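Long-range contact in putative enoyl-CoA hydratase/isomerase (Bordetella parapertussis, PDB 3ISA), which probably acts on acyl-CoA thioesters as an enoyl-CoA hydratase or isomerase of the crotonase family: residues M84-A95 with G139-F147. Sequence-based numbering, arbitrary orientation.
Sequences MVRIEMLLQRVA and GLVLGTRRF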
loop_
_atom_site.group_PDB
_atom_site.type_symbol
_atom_site.label_atom_id
_atom_site.label_comp_id
_atom_site.label_asym_id
_atom_site.label_seq_id
_atom_site.Cartn_x
_atom_site.Cartn_y
_atom_site.Cartn_z
ATOM N N MET D 84 14.807 20.885 12.598
ATOM C CA MET D 84 14.401 19.483 12.735
ATOM C C MET D 84 14.023 18.833 11.392
ATOM O O MET D 84 14.388 17.694 11.123
ATOM C CB MET D 84 13.263 19.367 13.758
ATOM C CG MET D 84 13.730 19.473 15.220
ATOM S SD MET D 84 14.933 18.237 15.773
ATOM C CE MET D 84 14.868 18.679 17.520
ATOM N N VAL D 85 13.303 19.575 10.544
ATOM C CA VAL D 85 12.966 19.108 9.204
ATOM C C VAL D 85 14.207 18.837 8.369
ATOM O O VAL D 85 14.306 17.779 7.745
ATOM C CB VAL D 85 11.974 20.094 8.497
ATOM C CG1 VAL D 85 11.875 19.782 7.011
ATOM C CG2 VAL D 85 10.598 19.988 9.181
ATOM N N ARG D 86 15.174 19.761 8.412
ATOM C CA ARG D 86 16.427 19.579 7.689
ATOM C C ARG D 86 17.223 18.371 8.223
ATOM O O ARG D 86 17.822 17.639 7.445
ATOM C CB ARG D 86 17.247 20.882 7.660
ATOM C CG ARG D 86 16.562 22.070 6.902
ATOM C CD ARG D 86 16.329 21.781 5.415
ATOM N NE ARG D 86 17.582 21.889 4.655
ATOM C CZ ARG D 86 17.751 21.454 3.407
ATOM N NH1 ARG D 86 16.747 20.857 2.771
ATOM N NH2 ARG D 86 18.921 21.616 2.792
ATOM N N ILE D 87 17.219 18.170 9.541
ATOM C CA ILE D 87 17.795 16.952 10.131
ATOM C C ILE D 87 17.119 15.701 9.547
ATOM O O ILE D 87 17.800 14.803 9.061
ATOM C CB ILE D 87 17.755 16.979 11.692
ATOM C CG1 ILE D 87 18.801 17.974 12.223
ATOM C CG2 ILE D 87 18.038 15.590 12.275
ATOM C CD1 ILE D 87 18.639 18.349 13.704
ATOM N N GLU D 88 15.787 15.649 9.549
ATOM C CA GLU D 88 15.102 14.466 8.982
ATOM C C GLU D 88 15.388 14.291 7.485
ATOM O O GLU D 88 15.544 13.166 7.019
ATOM C CB GLU D 88 13.592 14.495 9.262
ATOM C CG GLU D 88 12.764 13.287 8.711
ATOM C CD GLU D 88 13.195 11.901 9.258
ATOM O OE1 GLU D 88 14.055 11.809 10.160
ATOM O OE2 GLU D 88 12.664 10.883 8.767
ATOM N N MET D 89 15.480 15.400 6.742
ATOM C CA MET D 89 15.821 15.326 5.333
ATOM C C MET D 89 17.239 14.720 5.154
ATOM O O MET D 89 17.452 13.847 4.307
ATOM C CB MET D 89 15.629 16.683 4.639
ATOM C CG MET D 89 14.123 17.087 4.475
ATOM S SD MET D 89 13.825 18.760 3.802
ATOM C CE MET D 89 14.149 18.455 2.084
ATOM N N LEU D 90 18.171 15.141 6.004
ATOM C CA LEU D 90 19.511 14.575 6.035
ATOM C C LEU D 90 19.491 13.071 6.345
ATOM O O LEU D 90 20.132 12.282 5.630
ATOM C CB LEU D 90 20.390 15.306 7.058
ATOM C CG LEU D 90 21.762 14.649 7.312
ATOM C CD1 LEU D 90 22.668 14.616 6.049
ATOM C CD2 LEU D 90 22.472 15.285 8.518
ATOM N N LEU D 91 18.744 12.682 7.376
ATOM C CA LEU D 91 18.682 11.270 7.793
ATOM C C LEU D 91 18.136 10.381 6.661
ATOM O O LEU D 91 18.625 9.280 6.414
ATOM C CB LEU D 91 17.842 11.139 9.075
ATOM C CG LEU D 91 18.380 11.904 10.284
ATOM C CD1 LEU D 91 17.404 11.825 11.453
ATOM C CD2 LEU D 91 19.764 11.376 10.662
ATOM N N GLN D 92 17.141 10.896 5.947
ATOM C CA GLN D 92 16.560 10.152 4.846
ATOM C C GLN D 92 17.541 10.000 3.674
ATOM O O GLN D 92 17.585 8.945 3.032
ATOM C CB GLN D 92 15.226 10.796 4.433
ATOM C CG GLN D 92 14.149 10.594 5.524
ATOM C CD GLN D 92 12.775 11.079 5.108
ATOM O OE1 GLN D 92 12.546 11.439 3.942
ATOM N NE2 GLN D 92 11.843 11.074 6.056
ATOM N N ARG D 93 18.333 11.041 3.409
ATOM C CA ARG D 93 19.364 10.991 2.376
ATOM C C ARG D 93 20.430 9.949 2.718
ATOM O O ARG D 93 20.830 9.174 1.860
ATOM C CB ARG D 93 20.027 12.358 2.222
ATOM C CG ARG D 93 19.302 13.285 1.273
ATOM C CD ARG D 93 19.523 14.696 1.737
ATOM N NE ARG D 93 19.699 15.662 0.656
ATOM C CZ ARG D 93 18.741 16.451 0.194
ATOM N NH1 ARG D 93 19.018 17.317 -0.764
ATOM N NH2 ARG D 93 17.511 16.382 0.686
ATOM N N VAL D 94 20.854 9.925 3.977
ATOM C CA VAL D 94 21.838 8.930 4.442
ATOM C C VAL D 94 21.231 7.509 4.410
ATOM O O VAL D 94 21.840 6.577 3.841
ATOM C CB VAL D 94 22.396 9.295 5.833
ATOM C CG1 VAL D 94 23.398 8.216 6.330
ATOM C CG2 VAL D 94 23.044 10.688 5.794
ATOM N N ALA D 95 20.024 7.365 4.967
ATOM C CA ALA D 95 19.326 6.057 5.018
ATOM C C ALA D 95 19.099 5.426 3.649
ATOM O O ALA D 95 19.291 4.212 3.482
ATOM C CB ALA D 95 18.019 6.159 5.773
ATOM N N GLY D 139 7.999 15.559 23.095
ATOM C CA GLY D 139 6.998 15.342 22.052
ATOM C C GLY D 139 7.572 15.138 20.656
ATOM O O GLY D 139 6.818 14.983 19.704
ATOM N N LEU D 140 8.901 15.134 20.533
ATOM C CA LEU D 140 9.563 14.975 19.229
ATOM C C LEU D 140 9.483 13.539 18.681
ATOM O O LEU D 140 9.834 12.587 19.381
ATOM C CB LEU D 140 11.031 15.402 19.322
ATOM C CG LEU D 140 11.770 15.411 17.980
ATOM C CD1 LEU D 140 11.292 16.578 17.119
ATOM C CD2 LEU D 140 13.273 15.454 18.207
ATOM N N VAL D 141 9.031 13.388 17.432
ATOM C CA VAL D 141 8.956 12.067 16.815
ATOM C C VAL D 141 9.970 11.994 15.673
ATOM O O VAL D 141 9.648 12.330 14.521
ATOM C CB VAL D 141 7.508 11.711 16.345
ATOM C CG1 VAL D 141 7.460 10.296 15.727
ATOM C CG2 VAL D 141 6.487 11.829 17.503
ATOM N N LEU D 142 11.193 11.573 16.004
ATOM C CA LEU D 142 12.326 11.605 15.064
ATOM C C LEU D 142 13.050 10.258 15.033
ATOM O O LEU D 142 13.509 9.767 16.080
ATOM C CB LEU D 142 13.328 12.710 15.467
ATOM C CG LEU D 142 14.613 12.811 14.631
ATOM C CD1 LEU D 142 14.255 13.291 13.225
ATOM C CD2 LEU D 142 15.650 13.737 15.292
ATOM N N GLY D 143 13.169 9.677 13.840
ATOM C CA GLY D 143 13.913 8.417 13.657
ATOM C C GLY D 143 13.181 7.184 14.151
ATOM O O GLY D 143 13.736 6.072 14.150
ATOM N N THR D 144 11.923 7.367 14.546
ATOM C CA THR D 144 11.183 6.348 15.293
ATOM C C THR D 144 11.016 5.037 14.521
ATOM O O THR D 144 11.386 3.960 15.018
ATOM C CB THR D 144 9.810 6.915 15.792
ATOM O OG1 THR D 144 10.011 8.171 16.474
ATOM C CG2 THR D 144 9.122 5.894 16.711
ATOM N N ARG D 145 10.481 5.120 13.303
ATOM C CA ARG D 145 10.243 3.928 12.493
ATOM C C ARG D 145 11.530 3.270 12.026
ATOM O O ARG D 145 11.596 2.037 11.951
ATOM C CB ARG D 145 9.388 4.264 11.274
ATOM C CG ARG D 145 7.944 4.619 11.626
ATOM C CD ARG D 145 7.092 4.553 10.372
ATOM N NE ARG D 145 5.717 5.006 10.612
ATOM C CZ ARG D 145 5.321 6.273 10.614
ATOM N NH1 ARG D 145 6.206 7.268 10.416
ATOM N NH2 ARG D 145 4.035 6.543 10.834
ATOM N N ARG D 146 12.545 4.082 11.712
ATOM C CA ARG D 146 13.863 3.529 11.340
ATOM C C ARG D 146 14.482 2.763 12.488
ATOM O O ARG D 146 15.054 1.676 12.279
ATOM C CB ARG D 146 14.825 4.601 10.809
ATOM C CG ARG D 146 14.505 5.036 9.348
ATOM C CD ARG D 146 15.571 6.017 8.748
ATOM N NE ARG D 146 15.749 7.180 9.620
ATOM C CZ ARG D 146 15.028 8.302 9.572
ATOM N NH1 ARG D 146 14.091 8.491 8.643
ATOM N NH2 ARG D 146 15.276 9.262 10.446
ATOM N N PHE D 147 14.361 3.296 13.698
ATOM C CA PHE D 147 14.874 2.566 14.850
ATOM C C PHE D 147 14.088 1.263 15.062
ATOM O O PHE D 147 14.689 0.208 15.277
ATOM C CB PHE D 147 14.902 3.448 16.090
ATOM C CG PHE D 147 15.535 2.792 17.292
ATOM C CD1 PHE D 147 16.897 2.498 17.307
ATOM C CD2 PHE D 147 14.761 2.489 18.416
ATOM C CE1 PHE D 147 17.479 1.893 18.429
ATOM C CE2 PHE D 147 15.324 1.903 19.535
ATOM C CZ PHE D 147 16.681 1.601 19.544
HETATM O O HOH W 1 11.901 9.850 11.419
#
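Glu-88 OE2 is gripped by two side-chain donors, Arg-146 NH1 at 2.8 Å across the contact and Gln-92 NE2 at 2.8 Å from one turn further along the same helix. Both come from the same face of the carboxylate plane, the arginine on the syn side and the amide on the anti side. Arg-146 NH2 donates to Glu-88 OE1, also at 2.8 Å, completing a two-pronged, end-on salt bridge with the carboxylate and guanidinium planes 26° apart. A bend at chi3 (-54°) of Arg-146 turns the guanidinium so that its edge meets the carboxylate, while Leu-91 CB lies over one face, 3.5 Å from Arg-146 NH2. The arginine thus forms a knob among Glu-88, Leu-91, Gln-92 and Ala-95, the last touching CD. Water 1 accepts from Gly-143 N (2.7 Å), at the N-cap of helix 144-151, and gives a weak bond to Glu-88 OE2. Beside the ion pair, Leu-142 CD1 packs 3.9 Å from Leu-91 CD1, and at the start of 84-95 Met-84 CE meets Leu-140 CD2 at 3.7 Å. Asp-220 and Leu-221 of helix 217-229 also touch Glu-88. The buried ion pair ties helix 77-95 to the first turn of helix 144-151, while leucines and water join it to the preceding loop, within the crotonase fold.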